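Local structure of mycosin-1 (Mycobacterium smegmatis, 4KB5) at residues H101-A106 with L289-Q294; V258-Q263 with S312-Y317; T60-T65 with V325-P330. The protein acts as a membrane-anchored, subtilisin-like serine protease that cleaves EspB and may play a dual role in regulating ESX-1 secretion and virulence. All coordinates share one frame; numbering follows the deposited sequence.

Contact 1: residues H101-A106 with L289-Q294; sequences HGTMTA and LGYDGQ
Thr-103 faces the loop 289-294 with both of its branches, and each does a different job. Close van der Waals packing on the loop's carbonyl oxygens falls to the methyl CG2, which stands anti to the backbone N and is directed at them: Thr-103 CG2 lies 3.6 Å from Gly-290 O and 3.9 Å from Leu-289 O. Met-104 adds a methylene, its CG meeting the same Leu-289 O at 3.4 Å, after which the chain bends at chi2 and chi3. The aromatic contact belongs to the other branch. Thr-103 OG1 sits 3.6 Å from Tyr-291 CE2, the two side chains crossing at about a right angle, with the hydroxyl approaching the ring obliquely. The polar groups find their partners outside these segments: Thr-103 OG1 is hydrogen-bonded to Asp-97 and to the backbone N of Asn-74, and Tyr-291 OH to the carbonyl of Ala-30. Ala-30 follows Cys-29, whose disulfide to Cys-98 tethers the N-terminal extension, so the bond probably ties this loop to that extension. A type I turn from Gly-290 to Gly-293 sets the loop's shape. The contact joins the first turn of helix 102-110, with charge-relay His-101 at the N-cap position, to the connection between strands 288-289 and 295-299, while Met-104 also packs on Phe-313 of helix 311-328.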
# COMPACT_ATOMS: atom_id res chain seq x y z
N HIS A 101 -0.92 13.51 0.85
CA HIS A 101 -1.16 12.12 0.53
C HIS A 101 -0.98 11.21 1.71
O HIS A 101 -1.94 10.58 2.18
CB HIS A 101 -0.29 11.69 -0.64
CG HIS A 101 -0.69 10.36 -1.20
ND1 HIS A 101 -0.23 9.21 -0.70
CD2 HIS A 101 -1.62 10.03 -2.19
CE1 HIS A 101 -0.80 8.19 -1.36
NE2 HIS A 101 -1.65 8.69 -2.26
N GLY A 102 0.25 11.12 2.21
CA GLY A 102 0.53 10.23 3.33
C GLY A 102 -0.34 10.48 4.55
O GLY A 102 -0.70 9.54 5.26
N THR A 103 -0.68 11.74 4.79
CA THR A 103 -1.53 12.10 5.93
C THR A 103 -2.90 11.43 5.83
O THR A 103 -3.41 10.90 6.81
CB THR A 103 -1.71 13.64 6.06
OG1 THR A 103 -0.43 14.28 6.14
CG2 THR A 103 -2.50 13.99 7.30
N MET A 104 -3.49 11.47 4.65
CA MET A 104 -4.79 10.84 4.39
C MET A 104 -4.73 9.30 4.38
O MET A 104 -5.70 8.63 4.78
CB MET A 104 -5.36 11.35 3.06
CG MET A 104 -5.89 12.79 3.14
SD MET A 104 -4.76 14.01 2.43
CE MET A 104 -5.19 13.88 0.70
N THR A 105 -3.59 8.76 3.95
CA THR A 105 -3.35 7.30 4.00
C THR A 105 -3.39 6.83 5.44
O THR A 105 -4.10 5.87 5.77
CB THR A 105 -2.00 6.92 3.36
OG1 THR A 105 -1.94 7.43 2.02
CG2 THR A 105 -1.83 5.41 3.31
N ALA A 106 -2.64 7.53 6.30
CA ALA A 106 -2.56 7.24 7.74
C ALA A 106 -3.91 7.37 8.44
O ALA A 106 -4.22 6.59 9.35
CB ALA A 106 -1.53 8.16 8.41
N LEU A 289 -8.72 12.50 6.55
CA LEU A 289 -8.43 13.63 7.45
C LEU A 289 -7.23 14.39 6.96
O LEU A 289 -6.30 13.79 6.39
CB LEU A 289 -8.18 13.15 8.89
CG LEU A 289 -9.30 12.42 9.62
CD1 LEU A 289 -8.89 12.10 11.06
CD2 LEU A 289 -10.63 13.18 9.60
N GLY A 290 -7.23 15.70 7.19
CA GLY A 290 -6.19 16.59 6.66
C GLY A 290 -5.12 16.90 7.68
O GLY A 290 -4.98 16.19 8.70
N TYR A 291 -4.37 17.97 7.42
CA TYR A 291 -3.21 18.33 8.26
C TYR A 291 -3.57 18.71 9.69
O TYR A 291 -2.73 18.60 10.57
CB TYR A 291 -2.37 19.42 7.62
CG TYR A 291 -1.81 19.08 6.25
CD1 TYR A 291 -1.36 20.08 5.39
CD2 TYR A 291 -1.74 17.74 5.82
CE1 TYR A 291 -0.84 19.77 4.14
CE2 TYR A 291 -1.23 17.42 4.57
CZ TYR A 291 -0.79 18.43 3.73
OH TYR A 291 -0.28 18.09 2.51
N ASP A 292 -4.80 19.15 9.93
CA ASP A 292 -5.24 19.47 11.29
C ASP A 292 -6.12 18.37 11.87
O ASP A 292 -6.64 18.50 12.98
CB ASP A 292 -5.96 20.83 11.32
CG ASP A 292 -5.08 21.96 10.82
OD1 ASP A 292 -3.95 22.11 11.32
OD2 ASP A 292 -5.52 22.71 9.92
N GLY A 293 -6.27 17.27 11.14
CA GLY A 293 -7.11 16.17 11.59
C GLY A 293 -8.58 16.44 11.37
O GLY A 293 -9.44 15.79 11.98
N GLN A 294 -8.86 17.40 10.49
CA GLN A 294 -10.21 17.74 10.08
C GLN A 294 -10.53 16.96 8.81
O GLN A 294 -9.61 16.66 8.04
CB GLN A 294 -10.30 19.25 9.79
CG GLN A 294 -9.84 19.69 8.39
CD GLN A 294 -8.32 19.59 8.14
OE1 GLN A 294 -7.55 19.09 8.97
NE2 GLN A 294 -7.88 20.05 6.96

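Contact 2: residues V258-Q263 with S312-Y317; sequences VGSIGQ and SFSAAY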
# COMPACT_ATOMS: atom_id res chain seq x y z
N VAL A 258 -3.00 -4.71 -3.29
CA VAL A 258 -4.39 -4.25 -3.23
C VAL A 258 -4.78 -3.31 -4.36
O VAL A 258 -4.17 -2.25 -4.56
CB VAL A 258 -4.70 -3.63 -1.86
CG1 VAL A 258 -6.19 -3.28 -1.74
CG2 VAL A 258 -4.27 -4.57 -0.73
N GLY A 259 -5.80 -3.71 -5.11
CA GLY A 259 -6.35 -2.88 -6.19
C GLY A 259 -7.54 -2.06 -5.69
O GLY A 259 -7.99 -2.21 -4.56
N SER A 260 -8.06 -1.21 -6.57
CA SER A 260 -9.14 -0.30 -6.18
C SER A 260 -10.52 -0.64 -6.78
O SER A 260 -10.61 -1.00 -7.95
CB SER A 260 -8.76 1.13 -6.55
OG SER A 260 -9.83 2.00 -6.28
N ILE A 261 -11.57 -0.52 -5.96
CA ILE A 261 -12.97 -0.51 -6.46
C ILE A 261 -13.68 0.84 -6.21
O ILE A 261 -13.33 1.60 -5.30
CB ILE A 261 -13.85 -1.63 -5.88
CG1 ILE A 261 -13.86 -1.58 -4.35
CG2 ILE A 261 -13.40 -2.99 -6.41
CD1 ILE A 261 -15.21 -1.88 -3.73
N GLY A 262 -14.70 1.10 -7.04
CA GLY A 262 -15.53 2.29 -6.89
C GLY A 262 -16.79 2.02 -6.09
O GLY A 262 -17.01 0.89 -5.62
N GLN A 263 -17.62 3.06 -5.95
CA GLN A 263 -18.87 3.01 -5.18
C GLN A 263 -19.81 1.88 -5.59
O GLN A 263 -20.50 1.32 -4.75
CB GLN A 263 -19.62 4.35 -5.27
CG GLN A 263 -19.14 5.37 -4.25
CD GLN A 263 -19.47 6.81 -4.63
OE1 GLN A 263 -19.01 7.32 -5.65
NE2 GLN A 263 -20.25 7.47 -3.78
N SER A 312 -3.22 3.35 -3.23
CA SER A 312 -2.61 3.56 -1.90
C SER A 312 -3.66 3.62 -0.80
O SER A 312 -3.44 3.13 0.31
CB SER A 312 -1.82 4.89 -1.86
OG SER A 312 -0.79 4.91 -2.81
N PHE A 313 -4.78 4.27 -1.11
CA PHE A 313 -5.90 4.36 -0.19
C PHE A 313 -6.62 3.03 -0.01
O PHE A 313 -7.00 2.65 1.11
CB PHE A 313 -6.86 5.50 -0.62
CG PHE A 313 -6.21 6.87 -0.65
CD1 PHE A 313 -5.28 7.25 0.32
CD2 PHE A 313 -6.51 7.78 -1.66
CE1 PHE A 313 -4.67 8.51 0.29
CE2 PHE A 313 -5.92 9.05 -1.69
CZ PHE A 313 -5.00 9.41 -0.72
N SER A 314 -6.81 2.29 -1.11
CA SER A 314 -7.33 0.91 -1.03
C SER A 314 -6.43 0.06 -0.13
O SER A 314 -6.91 -0.66 0.76
CB SER A 314 -7.40 0.28 -2.42
OG SER A 314 -8.20 1.06 -3.28
N ALA A 315 -5.12 0.15 -0.36
CA ALA A 315 -4.14 -0.55 0.48
C ALA A 315 -4.27 -0.15 1.94
O ALA A 315 -4.19 -1.01 2.81
CB ALA A 315 -2.72 -0.28 -0.02
N ALA A 316 -4.47 1.14 2.22
CA ALA A 316 -4.67 1.62 3.59
C ALA A 316 -5.84 0.93 4.31
O ALA A 316 -5.73 0.52 5.47
CB ALA A 316 -4.82 3.16 3.63
N TYR A 317 -6.97 0.76 3.63
CA TYR A 317 -8.09 0.04 4.25
C TYR A 317 -7.70 -1.38 4.66
O TYR A 317 -8.06 -1.84 5.75
CB TYR A 317 -9.30 -0.00 3.32
CG TYR A 317 -10.10 1.28 3.38
CD1 TYR A 317 -10.78 1.62 4.54
CD2 TYR A 317 -10.14 2.15 2.29
CE1 TYR A 317 -11.51 2.79 4.62
CE2 TYR A 317 -10.86 3.33 2.36
CZ TYR A 317 -11.54 3.63 3.53
OH TYR A 317 -12.24 4.79 3.64
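Val-258, Gly-259 and Ser-260 meet Ser-314 and Ala-315 in a buried strand-on-helix packing at the heart of the subtilisin fold, where a parallel beta-sheet carries helices on its surfaces. Strand 256-261 runs between strands 210-214 and 279-282, and the helix laid against it is 311-328, which bears the charge-relay Ser-312 in its first turn. The axes of the two short segments approach to 6.9 Å, and their directions differ by 107°, so the helix runs across the strand and meets it through two consecutive residues, Ser-314 and Ala-315. That closeness suits the small residues involved.

The apolar half is Val-258 against the helix backbone and Ala-315. Val-258 CG1, anti to the backbone N (chi1 -174°), lies 3.7 Å from Ser-314 O, and Val-258 CB is 4.3 Å from Ala-315 CB. Val-212 of the adjacent strand touches both Val-258 and Ala-315, extending the patch across the sheet. Ser-312, close by on the same helix, points away from the strand, and its side chain touches His-101.

The second half is polar but bonded elsewhere. Ser-260 OG is hydrogen-bonded to Ser-268 OG, and the buried hydroxyl of Ser-314 to the carbonyl of Ala-281 on the neighbouring strand, tying helix to sheet. Ser-314 CB rests on the strand's backbone, 3.3 Å from Gly-259 O. With Ser-314 OG anti to its carbonyl carbon (chi1 -57°), the hydroxyl oxygen comes to rest 3.3 Å from Ser-260 CB.

Contact 3: residues T60-T65 with V325-P330; sequences TGAGVT and VKQRFP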
# COMPACT_ATOMS: atom_id res chain seq x y z
N THR A 60 -10.13 -2.87 17.54
CA THR A 60 -9.83 -1.48 17.19
C THR A 60 -8.36 -1.27 16.76
O THR A 60 -7.97 -0.16 16.40
CB THR A 60 -10.08 -0.51 18.37
OG1 THR A 60 -9.37 -0.98 19.52
CG2 THR A 60 -11.56 -0.38 18.70
N GLY A 61 -7.56 -2.33 16.82
CA GLY A 61 -6.13 -2.23 16.53
C GLY A 61 -5.28 -1.84 17.74
O GLY A 61 -4.10 -1.54 17.60
N ALA A 62 -5.88 -1.87 18.93
CA ALA A 62 -5.16 -1.59 20.18
C ALA A 62 -3.98 -2.53 20.30
O ALA A 62 -4.12 -3.74 20.09
CB ALA A 62 -6.09 -1.74 21.38
N GLY A 63 -2.82 -1.97 20.62
CA GLY A 63 -1.59 -2.75 20.80
C GLY A 63 -0.82 -3.03 19.52
O GLY A 63 0.20 -3.70 19.55
N VAL A 64 -1.30 -2.51 18.39
CA VAL A 64 -0.68 -2.81 17.11
C VAL A 64 -0.02 -1.57 16.52
O VAL A 64 -0.57 -0.48 16.59
CB VAL A 64 -1.69 -3.39 16.09
CG1 VAL A 64 -1.01 -3.66 14.75
CG2 VAL A 64 -2.34 -4.66 16.64
N THR A 65 1.16 -1.74 15.93
CA THR A 65 1.88 -0.64 15.31
C THR A 65 1.89 -0.81 13.80
O THR A 65 2.28 -1.86 13.29
CB THR A 65 3.33 -0.56 15.86
OG1 THR A 65 3.28 -0.29 17.26
CG2 THR A 65 4.15 0.53 15.17
N VAL A 325 -7.24 -7.60 12.60
CA VAL A 325 -7.01 -9.05 12.66
C VAL A 325 -5.87 -9.36 13.64
O VAL A 325 -5.99 -10.28 14.46
CB VAL A 325 -6.71 -9.64 11.27
CG1 VAL A 325 -6.32 -11.11 11.37
CG2 VAL A 325 -7.91 -9.46 10.35
N LYS A 326 -4.80 -8.57 13.59
CA LYS A 326 -3.65 -8.76 14.48
C LYS A 326 -4.03 -8.63 15.97
O LYS A 326 -3.57 -9.41 16.80
CB LYS A 326 -2.52 -7.81 14.09
CG LYS A 326 -1.26 -7.90 14.93
CD LYS A 326 -0.62 -9.28 14.87
CE LYS A 326 0.63 -9.33 15.72
NZ LYS A 326 1.17 -10.71 15.81
N GLN A 327 -4.87 -7.65 16.31
CA GLN A 327 -5.35 -7.54 17.68
C GLN A 327 -6.25 -8.72 18.06
O GLN A 327 -6.08 -9.30 19.14
CB GLN A 327 -6.11 -6.22 17.93
CG GLN A 327 -6.59 -6.12 19.38
CD GLN A 327 -7.59 -5.01 19.64
OE1 GLN A 327 -7.99 -4.80 20.78
NE2 GLN A 327 -7.99 -4.29 18.61
N ARG A 328 -7.19 -9.07 17.19
CA ARG A 328 -8.14 -10.12 17.51
C ARG A 328 -7.49 -11.51 17.57
O ARG A 328 -7.79 -12.28 18.48
CB ARG A 328 -9.32 -10.12 16.54
CG ARG A 328 -10.44 -11.06 16.99
CD ARG A 328 -11.80 -10.50 16.64
NE ARG A 328 -12.87 -11.45 16.93
CZ ARG A 328 -13.57 -11.50 18.06
NH1 ARG A 328 -13.32 -10.65 19.05
NH2 ARG A 328 -14.52 -12.40 18.19
N PHE A 329 -6.61 -11.81 16.61
CA PHE A 329 -5.90 -13.09 16.59
C PHE A 329 -4.38 -12.89 16.67
O PHE A 329 -3.68 -13.00 15.66
CB PHE A 329 -6.26 -13.90 15.35
CG PHE A 329 -7.73 -14.04 15.13
CD1 PHE A 329 -8.40 -13.20 14.23
CD2 PHE A 329 -8.47 -15.01 15.80
CE1 PHE A 329 -9.76 -13.33 14.01
CE2 PHE A 329 -9.83 -15.14 15.59
CZ PHE A 329 -10.48 -14.30 14.69
N PRO A 330 -3.87 -12.62 17.88
CA PRO A 330 -2.47 -12.18 17.98
C PRO A 330 -1.43 -13.28 17.72
O PRO A 330 -0.25 -12.97 17.59
CB PRO A 330 -2.37 -11.65 19.42
CG PRO A 330 -3.47 -12.31 20.17
CD PRO A 330 -4.56 -12.59 19.18
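Gln-327 reaches from the last turn of its helix to the turn at Gly-61, and its fully stretched shape is what carries it there. CG is anti to the backbone N (chi1 -179°), the chain stays extended beyond it, and the amide end arrives among the backbone nitrogens of Thr-60, Gly-61 and Ala-62. The atom modelled as Gln-327 NE2 is 2.7 Å from Gly-61 N, but this amide is probably turned over in the model; with it turned back, hydrogen bonds to these nitrogens may form. The stem is less ambiguous: Gln-327 CG lies 3.5 Å from Ala-62 O. That carbonyl belongs to a type II turn that begins at Gly-61 and ends at Val-64. Thr-60 OG1 is hydrogen-bonded to the carboxylate of Asp-125.

Lys-326 and Val-64 form the apolar part. Val-64 CG2 packs 3.8 Å from Lys-326 CG, touching the aliphatic base of the lysine. Beyond it the chain bends at chi2 (60°) and turns from the loop, so that Lys-326 NZ donates to Pro-330 O at 3.2 Å. Together these residues join the C-terminal end of helix 311-328 to the loop leading into strand 65-70; Val-64 pairs by backbone with Arg-127 at the start of strand 127-132, and helix 334-343 touches Lys-326 through Ile-337.

Overall arrangement
Contacts 2 and 3 use the two ends of helix 311-328: contact 2 its first turns, in the core against the sheet, and contact 3 its last turn, partly buried near the periphery; the nearest atoms of contacts 2 and 3 are about 9 Å apart. Contact 1 is buried too but lies farther from the chain's centre than contact 2, and the two touch directly: His-101 CE1 is 3.5 Å from Ser-312 CB, and Thr-105 packs on Phe-313. Chemistry follows place. Contact 2 uses small residues fitted against backbone, contact 1 a threonine and a methionine on loop carbonyls beside a tyrosine, and contact 3 the long side chains of glutamine and lysine, against a turn's backbone and a valine.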